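Local coordinates for pyruvate formate-lyase 2 (Archaeoglobus fulgidus, PDB 2F3O), which is a glycyl radical enzyme of unknown function, perhaps a lyase, related to pyruvate formate-lyase and glycerol dehydratase, at residues R96-R100 against V758-R762; E379-K383 against E709-K713. One frame throughout, in Å; residues are numbered along the deposited sequence.

Overall arrangement
Two contacts in one chain show how chemistry follows position in the fold. Contact 1 (96-100 with 758-762) lies about 19 Å from the chain centre and joins two irregular segments through a carboxylate bound to a backbone amide, a threonine methyl packed on backbone and a peripheral salt bridge. Contact 2 (379-383 with 709-713) lies about 26 Å out and packs two neighbouring helices on the same face of a mixed sheet, with leucine and isoleucine beneath a charge cluster. Both are partly buried. They share no helix or strand (centres 35 Å apart), yet each ties an earlier part of the chain to its C-terminal, glycine-radical portion. Contact 2 is nested within the loop contact 1 closes.

Contact 1 (R96-R100 against V758-R762)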
# COMPACT_ATOMS: atom_id res chain seq x y z
N ARG A 96 20.06 -52.42 3.76
CA ARG A 96 19.40 -52.14 2.48
C ARG A 96 20.47 -51.74 1.50
O ARG A 96 21.56 -51.33 1.92
CB ARG A 96 18.33 -51.06 2.61
CG ARG A 96 18.83 -49.73 3.15
CD ARG A 96 17.72 -48.68 3.08
NE ARG A 96 18.20 -47.34 3.42
CZ ARG A 96 17.45 -46.24 3.42
NH1 ARG A 96 16.17 -46.31 3.09
NH2 ARG A 96 17.99 -45.08 3.74
N GLU A 97 20.18 -51.84 0.21
CA GLU A 97 21.25 -51.80 -0.80
C GLU A 97 21.92 -50.43 -1.04
O GLU A 97 23.11 -50.37 -1.32
CB GLU A 97 20.85 -52.51 -2.11
CG GLU A 97 19.89 -51.74 -3.03
CD GLU A 97 20.15 -52.02 -4.51
OE1 GLU A 97 19.34 -51.58 -5.37
OE2 GLU A 97 21.17 -52.69 -4.83
N THR A 98 21.16 -49.34 -0.88
CA THR A 98 21.68 -47.99 -1.09
C THR A 98 21.40 -47.13 0.14
O THR A 98 20.34 -47.24 0.74
CB THR A 98 20.99 -47.31 -2.28
OG1 THR A 98 19.57 -47.43 -2.14
CG2 THR A 98 21.40 -47.96 -3.58
N ASN A 99 22.37 -46.28 0.48
CA ASN A 99 22.27 -45.33 1.59
C ASN A 99 21.90 -45.99 2.92
O ASN A 99 20.92 -45.62 3.58
CB ASN A 99 21.31 -44.18 1.24
CG ASN A 99 21.49 -42.96 2.11
OD1 ASN A 99 22.62 -42.54 2.40
ND2 ASN A 99 20.39 -42.38 2.54
N ARG A 100 22.69 -46.99 3.28
CA ARG A 100 22.52 -47.72 4.52
C ARG A 100 22.90 -46.86 5.72
O ARG A 100 23.86 -46.09 5.68
CB ARG A 100 23.32 -49.03 4.50
CG ARG A 100 24.82 -48.88 4.18
CD ARG A 100 25.50 -50.24 4.05
NE ARG A 100 24.54 -51.28 3.68
CZ ARG A 100 24.79 -52.59 3.72
NH1 ARG A 100 25.98 -53.03 4.12
NH2 ARG A 100 23.84 -53.46 3.37
N VAL A 758 28.23 -46.68 -6.14
CA VAL A 758 27.75 -47.73 -5.23
C VAL A 758 26.42 -47.39 -4.54
O VAL A 758 25.59 -48.27 -4.28
CB VAL A 758 28.86 -48.02 -4.18
CG1 VAL A 758 28.35 -48.89 -3.02
CG2 VAL A 758 30.05 -48.66 -4.87
N GLU A 759 26.19 -46.11 -4.31
CA GLU A 759 24.99 -45.66 -3.63
C GLU A 759 23.78 -45.37 -4.53
O GLU A 759 22.76 -44.93 -4.04
CB GLU A 759 25.34 -44.46 -2.75
CG GLU A 759 26.53 -44.75 -1.86
CD GLU A 759 26.23 -45.77 -0.74
OE1 GLU A 759 27.19 -46.26 -0.11
OE2 GLU A 759 25.04 -46.08 -0.48
N LEU A 760 23.91 -45.63 -5.82
CA LEU A 760 22.80 -45.49 -6.75
C LEU A 760 22.07 -46.81 -6.88
O LEU A 760 22.71 -47.84 -6.88
CB LEU A 760 23.33 -45.09 -8.11
CG LEU A 760 24.05 -43.76 -8.10
CD1 LEU A 760 24.84 -43.58 -9.37
CD2 LEU A 760 23.01 -42.69 -7.99
N SER A 761 20.75 -46.77 -7.03
CA SER A 761 19.93 -47.99 -7.18
C SER A 761 20.22 -48.71 -8.50
O SER A 761 20.85 -48.13 -9.38
CB SER A 761 18.45 -47.63 -7.11
OG SER A 761 18.05 -46.90 -8.25
N ARG A 762 19.75 -49.96 -8.62
CA ARG A 762 19.95 -50.75 -9.86
C ARG A 762 19.40 -50.08 -11.11
O ARG A 762 20.14 -49.99 -12.09
CB ARG A 762 19.38 -52.19 -9.79
CG ARG A 762 19.66 -52.92 -8.52
CD ARG A 762 20.77 -53.95 -8.67
NE ARG A 762 21.07 -54.55 -7.36
CZ ARG A 762 20.34 -55.50 -6.76
NH1 ARG A 762 19.25 -56.00 -7.35
NH2 ARG A 762 20.71 -55.96 -5.57
O HOH W 1 25.23 -49.02 0.87
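Neither segment is a regular strand, and no hydrogen bond joins their backbones directly; the chains simply draw close, to 4.8 Å between the CA atoms of T98 and E759. Segment 96-100 is a turn in a loop, with N99 in the left-handed region (phi/psi 54/54). R96 secures that turn by donating from NE (3.2 Å) and NH2 (3.0 Å) to N99 O. Segment 758-762 leaves a 3-10 turn and enters helix 762-770, with S761 as its N-cap.

E759 makes the central link: its OE2 accepts a hydrogen bond from N99 N at 2.8 Å. A water donates to E759 OE2 (3.2 Å) and, weakly, to E97 O (3.3 Å). Beside this, the T98 methyl lies against the opposing backbone, CG2 being 3.4 Å from E759 O, 3.6 Å from L760 O and 3.7 Å from S761 N. Farther out, E97 OE2 forms a salt bridge with R762 NE (3.1 Å), the carboxylate carbon lying over one face of the guanidinium. The N99 side chain turns elsewhere, to Q329 and P316 O.

Segment 758-762 follows the short strands flanking G752, the predicted radical site. A carboxylate bound to a backbone amide, with a surface ion pair alongside, thus fastens the chain just beyond the glycyl radical loop to an N-terminal loop without any shared sheet or helix.

Contact 2 (E379-K383 against E709-K713); sequences ESFLK and EALIK
Two carboxylate oxygens come unusually close here: E379 OE2 and E709 OE2 lie 2.8 Å apart and are not hydrogen-bonded. K713 NZ donates to E379 OE1 at 2.9 Å in a salt bridge across the helices and also pairs with E709 OE2 of its own helix at 3.5 Å. K383 NZ reaches E379 OE2 at 3.3 Å, weakly hydrogen-bonded in a second intrahelical salt bridge. Each helix contributes a Glu-Lys pair spaced i, i+4, forming one network.

Both segments are alpha-helical, N-to-C directions 121° apart and axes 11.0 Å apart at closest approach; the nearest CA atoms, of K383 and E709, are 6.6 Å apart. Helix 379-390 connects parallel strands 368-373 and 396-400, and helix 704-717 connects 692-696 and 722-728. These beta-alpha-beta crossovers lie on oppositely directed parts of one mixed sheet (396-400 runs antiparallel to 722-728), as expected where the two parallel halves of the ten-stranded glycyl radical enzyme barrel meet.

Beneath the charges, L382 (m, t) and I712 (m, t) point toward the opposite helix, with L382 CD2 4.4 Å from I712 CG2; both also rest on I373. E379 (t, p) bends its carboxylate across; K383 (m, t, t, p), whose CA-to-CB bond points away, curls back to E379. Extended K713 (m, t, t, t) passes CE 3.9 Å from L382 CD1, and E709 (t, t) brings OE1 3.4 Å from K383 CG.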
# COMPACT_ATOMS: atom_id res chain seq x y z
N GLU A 379 41.77 -18.01 -20.40
CA GLU A 379 42.03 -19.20 -21.20
C GLU A 379 42.67 -20.29 -20.35
O GLU A 379 42.29 -21.47 -20.46
CB GLU A 379 42.90 -18.84 -22.41
CG GLU A 379 43.37 -20.02 -23.28
CD GLU A 379 42.22 -20.90 -23.76
OE1 GLU A 379 41.23 -20.37 -24.32
OE2 GLU A 379 42.33 -22.14 -23.58
N SER A 380 43.58 -19.89 -19.46
CA SER A 380 44.22 -20.82 -18.53
C SER A 380 43.20 -21.52 -17.66
O SER A 380 43.29 -22.73 -17.46
CB SER A 380 45.23 -20.09 -17.65
OG SER A 380 44.86 -18.74 -17.51
N PHE A 381 42.22 -20.77 -17.18
CA PHE A 381 41.21 -21.33 -16.32
C PHE A 381 40.36 -22.39 -17.04
O PHE A 381 40.04 -23.43 -16.45
CB PHE A 381 40.33 -20.24 -15.69
CG PHE A 381 39.35 -20.77 -14.70
CD1 PHE A 381 39.79 -21.44 -13.56
CD2 PHE A 381 37.99 -20.65 -14.91
CE1 PHE A 381 38.89 -21.96 -12.65
CE2 PHE A 381 37.09 -21.16 -14.01
CZ PHE A 381 37.53 -21.82 -12.88
N LEU A 382 40.04 -22.14 -18.30
CA LEU A 382 39.30 -23.12 -19.12
C LEU A 382 40.11 -24.40 -19.40
O LEU A 382 39.54 -25.49 -19.45
CB LEU A 382 38.85 -22.50 -20.45
CG LEU A 382 37.74 -21.45 -20.48
CD1 LEU A 382 37.21 -21.29 -21.90
CD2 LEU A 382 36.64 -21.87 -19.54
N LYS A 383 41.42 -24.23 -19.60
CA LYS A 383 42.35 -25.35 -19.77
C LYS A 383 42.36 -26.20 -18.52
O LYS A 383 42.20 -27.42 -18.58
CB LYS A 383 43.77 -24.86 -20.07
CG LYS A 383 44.06 -24.55 -21.54
CD LYS A 383 45.55 -24.74 -21.86
CE LYS A 383 45.83 -24.55 -23.34
NZ LYS A 383 45.43 -23.19 -23.81
N GLU A 709 37.88 -29.38 -23.71
CA GLU A 709 37.82 -27.94 -23.89
C GLU A 709 37.01 -27.57 -25.14
O GLU A 709 36.34 -26.55 -25.16
CB GLU A 709 39.21 -27.34 -23.98
CG GLU A 709 39.26 -25.89 -23.59
CD GLU A 709 40.57 -25.22 -23.93
OE1 GLU A 709 41.63 -25.79 -23.58
OE2 GLU A 709 40.55 -24.13 -24.55
N ALA A 710 37.08 -28.42 -26.17
CA ALA A 710 36.31 -28.27 -27.40
C ALA A 710 34.85 -28.26 -27.08
O ALA A 710 34.13 -27.38 -27.51
CB ALA A 710 36.61 -29.39 -28.39
N LEU A 711 34.43 -29.24 -26.28
CA LEU A 711 33.05 -29.34 -25.86
C LEU A 711 32.61 -28.19 -24.96
O LEU A 711 31.47 -27.71 -25.09
CB LEU A 711 32.80 -30.68 -25.18
CG LEU A 711 32.86 -31.92 -26.08
CD1 LEU A 711 32.74 -33.20 -25.24
CD2 LEU A 711 31.81 -31.86 -27.18
N ILE A 712 33.50 -27.73 -24.07
CA ILE A 712 33.22 -26.58 -23.20
C ILE A 712 32.98 -25.32 -24.03
O ILE A 712 31.95 -24.67 -23.86
CB ILE A 712 34.35 -26.30 -22.18
CG1 ILE A 712 34.44 -27.42 -21.15
CG2 ILE A 712 34.13 -24.98 -21.43
CD1 ILE A 712 35.68 -27.34 -20.30
N LYS A 713 33.89 -25.03 -24.96
CA LYS A 713 33.77 -23.84 -25.80
C LYS A 713 32.62 -23.95 -26.79
O LYS A 713 32.07 -22.94 -27.23
CB LYS A 713 35.08 -23.57 -26.54
CG LYS A 713 36.20 -23.16 -25.61
CD LYS A 713 37.46 -22.84 -26.39
CE LYS A 713 38.35 -21.92 -25.58
NZ LYS A 713 39.45 -21.31 -26.38